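Local coordinates for uncharacterized protein, DUF633, LMOf2365_1472 (Listeria monocytogenes str. 4b F2365, PDB 3GNL) that is uncharacterized but probably methylates the N1 position of an adenine in tRNA, at residues Ile19-Ala33 against Ala39-Glu52. Numbering follows the deposited sequence.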
loop_
_atom_site.group_PDB
_atom_site.type_symbol
_atom_site.label_atom_id
_atom_site.label_comp_id
_atom_site.label_asym_id
_atom_site.label_seq_id
_atom_site.Cartn_x
_atom_site.Cartn_y
_atom_site.Cartn_z
ATOM N N ILE A 19 -12.203 -0.998 6.060
ATOM C CA ILE A 19 -13.446 -1.355 5.327
ATOM C C ILE A 19 -14.520 -1.299 6.397
ATOM O O ILE A 19 -14.472 -2.047 7.332
ATOM C CB ILE A 19 -13.359 -2.796 4.774
ATOM C CG1 ILE A 19 -12.219 -2.894 3.743
ATOM C CG2 ILE A 19 -14.695 -3.221 4.141
ATOM C CD1 ILE A 19 -11.841 -4.330 3.303
ATOM N N THR A 20 -15.477 -0.368 6.279
ATOM C CA THR A 20 -16.328 -0.054 7.428
ATOM C C THR A 20 -17.817 0.089 7.132
ATOM O O THR A 20 -18.629 0.084 8.055
ATOM C CB THR A 20 -15.856 1.303 8.110
ATOM O OG1 THR A 20 -15.888 2.346 7.136
ATOM C CG2 THR A 20 -14.449 1.162 8.686
ATOM N N LYS A 21 -18.162 0.258 5.877
ATOM C CA LYS A 21 -19.504 0.766 5.544
ATOM C C LYS A 21 -20.355 -0.246 4.782
ATOM O O LYS A 21 -21.135 0.132 3.885
ATOM C CB LYS A 21 -19.373 2.045 4.737
ATOM C CG LYS A 21 -18.655 3.183 5.476
ATOM C CD LYS A 21 -17.989 4.127 4.475
ATOM C CE LYS A 21 -19.012 4.779 3.556
ATOM N NZ LYS A 21 -18.375 5.349 2.348
ATOM N N ASN A 22 -20.187 -1.528 5.107
ATOM C CA ASN A 22 -20.913 -2.585 4.374
ATOM C C ASN A 22 -20.739 -2.374 2.840
ATOM O O ASN A 22 -21.694 -2.316 2.075
ATOM C CB ASN A 22 -22.399 -2.601 4.803
ATOM C CG ASN A 22 -23.148 -3.846 4.326
ATOM O OD1 ASN A 22 -24.214 -3.733 3.719
ATOM N ND2 ASN A 22 -22.608 -5.037 4.618
ATOM N N GLU A 23 -19.473 -2.282 2.421
ATOM C CA GLU A 23 -19.040 -1.903 1.062
ATOM C C GLU A 23 -18.945 -3.069 0.063
ATOM O O GLU A 23 -18.817 -4.220 0.475
ATOM C CB GLU A 23 -17.626 -1.228 1.186
ATOM C CG GLU A 23 -17.455 -0.558 2.598
ATOM C CD GLU A 23 -16.133 0.163 2.805
ATOM O OE1 GLU A 23 -15.218 -0.043 1.990
ATOM O OE2 GLU A 23 -16.026 0.888 3.824
ATOM N N ARG A 24 -19.011 -2.765 -1.230
ATOM C CA ARG A 24 -18.665 -3.715 -2.291
ATOM C C ARG A 24 -17.166 -3.542 -2.585
ATOM O O ARG A 24 -16.711 -2.451 -3.010
ATOM C CB ARG A 24 -19.519 -3.538 -3.557
ATOM C CG ARG A 24 -21.003 -3.734 -3.247
ATOM C CD ARG A 24 -21.864 -3.408 -4.466
ATOM N NE ARG A 24 -21.639 -4.308 -5.592
ATOM C CZ ARG A 24 -22.106 -5.556 -5.699
ATOM N NH1 ARG A 24 -22.840 -6.112 -4.718
ATOM N NH2 ARG A 24 -21.798 -6.253 -6.781
ATOM N N ILE A 25 -16.405 -4.581 -2.285
ATOM C CA ILE A 25 -14.920 -4.452 -2.367
ATOM C C ILE A 25 -14.305 -5.322 -3.447
ATOM O O ILE A 25 -14.872 -6.335 -3.861
ATOM C CB ILE A 25 -14.256 -4.753 -1.036
ATOM C CG1 ILE A 25 -14.273 -6.272 -0.740
ATOM C CG2 ILE A 25 -14.901 -3.921 0.140
ATOM C CD1 ILE A 25 -13.513 -6.682 0.533
ATOM N N ALA A 26 -13.127 -4.937 -3.920
ATOM C CA ALA A 26 -12.303 -5.817 -4.737
ATOM C C ALA A 26 -10.901 -5.892 -4.160
ATOM O O ALA A 26 -10.250 -4.855 -3.996
ATOM C CB ALA A 26 -12.264 -5.385 -6.195
ATOM N N ASP A 27 -10.464 -7.113 -3.851
ATOM C CA ASP A 27 -9.154 -7.386 -3.299
ATOM C C ASP A 27 -8.262 -7.973 -4.397
ATOM O O ASP A 27 -8.387 -9.155 -4.750
ATOM C CB ASP A 27 -9.292 -8.362 -2.109
ATOM C CG ASP A 27 -7.999 -8.555 -1.349
ATOM O OD1 ASP A 27 -7.064 -7.763 -1.590
ATOM O OD2 ASP A 27 -7.915 -9.472 -0.509
ATOM N N ILE A 28 -7.336 -7.154 -4.869
ATOM C CA ILE A 28 -6.492 -7.495 -6.006
ATOM C C ILE A 28 -5.270 -8.268 -5.565
ATOM O O ILE A 28 -4.496 -7.770 -4.729
ATOM C CB ILE A 28 -6.073 -6.229 -6.698
ATOM C CG1 ILE A 28 -7.308 -5.365 -6.955
ATOM C CG2 ILE A 28 -5.268 -6.574 -7.958
ATOM C CD1 ILE A 28 -8.398 -6.012 -7.964
ATOM N N GLY A 29 -5.034 -9.443 -6.129
ATOM C CA GLY A 29 -3.963 -10.288 -5.603
ATOM C C GLY A 29 -4.239 -10.726 -4.186
ATOM O O GLY A 29 -3.347 -10.731 -3.300
ATOM N N SER A 30 -5.477 -11.134 -3.943
ATOM C CA SER A 30 -5.916 -11.456 -2.580
ATOM C C SER A 30 -5.110 -12.593 -1.973
ATOM O O SER A 30 -4.839 -13.615 -2.638
ATOM C CB SER A 30 -7.370 -11.906 -2.677
ATOM O OG SER A 30 -7.910 -12.052 -1.383
ATOM N N ASP A 31 -4.734 -12.443 -0.712
ATOM C CA ASP A 31 -4.027 -13.481 -0.004
ATOM C C ASP A 31 -5.026 -14.546 0.446
ATOM O O ASP A 31 -5.633 -14.377 1.508
ATOM C CB ASP A 31 -3.314 -12.837 1.196
ATOM C CG ASP A 31 -2.388 -13.792 1.906
ATOM O OD1 ASP A 31 -2.397 -15.012 1.595
ATOM O OD2 ASP A 31 -1.663 -13.319 2.809
ATOM N N HIS A 32 -5.211 -15.626 -0.332
ATOM C CA HIS A 32 -6.184 -16.686 -0.016
ATOM C C HIS A 32 -7.640 -16.235 0.199
ATOM O O HIS A 32 -8.454 -17.020 0.697
ATOM C CB HIS A 32 -5.741 -17.525 1.165
ATOM C CG HIS A 32 -4.476 -18.307 0.929
ATOM N ND1 HIS A 32 -3.243 -17.708 0.802
ATOM C CD2 HIS A 32 -4.262 -19.639 0.833
ATOM C CE1 HIS A 32 -2.319 -18.641 0.608
ATOM N NE2 HIS A 32 -2.911 -19.821 0.641
ATOM N N ALA A 33 -7.985 -15.018 -0.242
ATOM C CA ALA A 33 -9.297 -14.440 0.027
ATOM C C ALA A 33 -9.548 -14.341 1.538
ATOM O O ALA A 33 -10.728 -14.237 1.916
ATOM C CB ALA A 33 -10.395 -15.269 -0.662
ATOM N N ALA A 39 -14.142 -9.821 5.949
ATOM C CA ALA A 39 -14.917 -8.603 5.844
ATOM C C ALA A 39 -16.376 -8.909 5.519
ATOM O O ALA A 39 -17.302 -8.201 5.969
ATOM C CB ALA A 39 -14.327 -7.673 4.868
ATOM N N VAL A 40 -16.617 -9.957 4.742
ATOM C CA VAL A 40 -18.010 -10.338 4.469
ATOM C C VAL A 40 -18.629 -10.912 5.751
ATOM O O VAL A 40 -19.763 -10.553 6.124
ATOM C CB VAL A 40 -18.079 -11.322 3.286
ATOM C CG1 VAL A 40 -19.486 -11.999 3.184
ATOM C CG2 VAL A 40 -17.765 -10.581 2.007
ATOM N N LYS A 41 -17.879 -11.753 6.445
ATOM C CA LYS A 41 -18.371 -12.463 7.619
ATOM C C LYS A 41 -18.754 -11.491 8.710
ATOM O O LYS A 41 -19.813 -11.628 9.345
ATOM C CB LYS A 41 -17.320 -13.422 8.151
ATOM C CG LYS A 41 -17.431 -14.812 7.573
ATOM C CD LYS A 41 -18.396 -15.680 8.383
ATOM C CE LYS A 41 -17.826 -17.093 8.624
ATOM N NZ LYS A 41 -17.405 -17.810 7.369
ATOM N N ASN A 42 -17.902 -10.505 8.913
ATOM C CA ASN A 42 -18.142 -9.598 10.006
ATOM C C ASN A 42 -19.042 -8.427 9.608
ATOM O O ASN A 42 -19.310 -7.557 10.447
ATOM C CB ASN A 42 -16.830 -9.195 10.692
ATOM C CG ASN A 42 -16.006 -8.198 9.885
ATOM O OD1 ASN A 42 -16.443 -7.617 8.872
ATOM N ND2 ASN A 42 -14.779 -7.947 10.386
ATOM N N GLN A 43 -19.537 -8.466 8.363
ATOM C CA GLN A 43 -20.501 -7.560 7.739
ATOM C C GLN A 43 -20.010 -6.206 7.310
ATOM O O GLN A 43 -20.755 -5.379 6.797
ATOM C CB GLN A 43 -21.795 -7.427 8.545
ATOM C CG GLN A 43 -22.436 -8.752 8.799
ATOM C CD GLN A 43 -23.677 -8.587 9.613
ATOM O OE1 GLN A 43 -24.694 -8.081 9.113
ATOM N NE2 GLN A 43 -23.600 -8.960 10.889
ATOM N N THR A 44 -18.723 -5.991 7.462
ATOM C CA THR A 44 -18.179 -4.743 7.034
ATOM C C THR A 44 -18.144 -4.673 5.508
ATOM O O THR A 44 -18.084 -3.598 4.979
ATOM C CB THR A 44 -16.765 -4.449 7.617
ATOM O OG1 THR A 44 -15.883 -5.498 7.205
ATOM C CG2 THR A 44 -16.761 -4.347 9.165
ATOM N N ALA A 45 -18.171 -5.814 4.787
ATOM C CA ALA A 45 -18.365 -5.799 3.322
ATOM C C ALA A 45 -19.597 -6.638 2.922
ATOM O O ALA A 45 -19.857 -7.655 3.536
ATOM C CB ALA A 45 -17.130 -6.363 2.588
ATOM N N SER A 46 -20.309 -6.203 1.896
ATOM C CA SER A 46 -21.524 -6.910 1.448
ATOM C C SER A 46 -21.271 -7.825 0.262
ATOM O O SER A 46 -22.079 -8.727 -0.015
ATOM C CB SER A 46 -22.632 -5.908 1.143
ATOM O OG SER A 46 -22.224 -4.997 0.136
ATOM N N PHE A 47 -20.147 -7.611 -0.433
ATOM C CA PHE A 47 -19.797 -8.334 -1.633
ATOM C C PHE A 47 -18.295 -8.123 -1.807
ATOM O O PHE A 47 -17.801 -7.038 -1.472
ATOM C CB PHE A 47 -20.564 -7.798 -2.838
ATOM C CG PHE A 47 -20.078 -8.336 -4.140
ATOM C CD1 PHE A 47 -20.398 -9.630 -4.542
ATOM C CD2 PHE A 47 -19.267 -7.556 -4.978
ATOM C CE1 PHE A 47 -19.914 -10.130 -5.774
ATOM C CE2 PHE A 47 -18.792 -8.049 -6.183
ATOM C CZ PHE A 47 -19.114 -9.331 -6.599
ATOM N N ALA A 48 -17.582 -9.140 -2.298
ATOM C CA ALA A 48 -16.174 -8.991 -2.667
ATOM C C ALA A 48 -15.840 -9.706 -3.955
ATOM O O ALA A 48 -16.342 -10.804 -4.209
ATOM C CB ALA A 48 -15.287 -9.515 -1.581
ATOM N N ILE A 49 -14.951 -9.115 -4.737
ATOM C CA ILE A 49 -14.191 -9.809 -5.788
ATOM C C ILE A 49 -12.819 -10.125 -5.195
ATOM O O ILE A 49 -12.173 -9.226 -4.630
ATOM C CB ILE A 49 -13.992 -8.909 -7.017
ATOM C CG1 ILE A 49 -15.363 -8.532 -7.639
ATOM C CG2 ILE A 49 -13.067 -9.567 -8.034
ATOM C CD1 ILE A 49 -15.282 -7.357 -8.660
ATOM N N ALA A 50 -12.399 -11.377 -5.278
ATOM C CA ALA A 50 -11.019 -11.730 -4.962
ATOM C C ALA A 50 -10.283 -12.005 -6.264
ATOM O O ALA A 50 -10.545 -13.016 -6.931
ATOM C CB ALA A 50 -10.982 -12.912 -4.027
ATOM N N GLY A 51 -9.368 -11.107 -6.641
ATOM C CA GLY A 51 -8.624 -11.260 -7.909
ATOM C C GLY A 51 -7.335 -12.034 -7.748
ATOM O O GLY A 51 -6.655 -11.918 -6.749
ATOM N N GLU A 52 -6.971 -12.876 -8.717
ATOM C CA GLU A 52 -5.711 -13.587 -8.694
ATOM C C GLU A 52 -5.206 -13.646 -10.112
ATOM O O GLU A 52 -6.010 -13.676 -11.031
ATOM C CB GLU A 52 -5.843 -15.017 -8.139
ATOM C CG GLU A 52 -6.523 -15.078 -6.765
ATOM C CD GLU A 52 -5.651 -14.567 -5.676
ATOM O OE1 GLU A 52 -4.466 -14.277 -5.907
ATOM O OE2 GLU A 52 -6.183 -14.438 -4.540
HETATM O O HOH W 1 -23.767 -5.169 -1.954
#
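Asp27 N donates to Ile49 O at 2.8 Å, one of the bonds that join parallel neighbours 23-28 and 47-52 in the beta-alpha-beta unit that runs through helix 34-41. The arrangement is consistent with a Rossmann-like methyltransferase core, in which 23-28 is also hydrogen-bonded to strand 93-99. Ile25 bonds through both its backbone N and its backbone O, N giving to Phe47 O and O receiving Ile49 N, while a beta bulge shifts the register by one between Glu23 and Arg24. Beneath helix 34-41, CG1 of Ile25 packs 3.5 Å from Ala48 CB; it sits between the backbone N and carbonyl carbon (chi1 74°), and CG2 is left to meet Ala45 CB. On the face carrying Ala26 and Ile49, the Arg24 guanidinium lies flat over the Phe47 ring, planes about 2° apart, offset so that NH2 stands 3.4 Å from CD2. Asp89 O accepts from Arg24 NE, which helps fix the turn of the group. Where 23-28 begins, the Asn22 amide reaches across with ND2 2.9 Å from Gln43 O. A water in the guanidinium plane links Arg24 NH1 to Ser46 OG, 2.6 Å from the water oxygen.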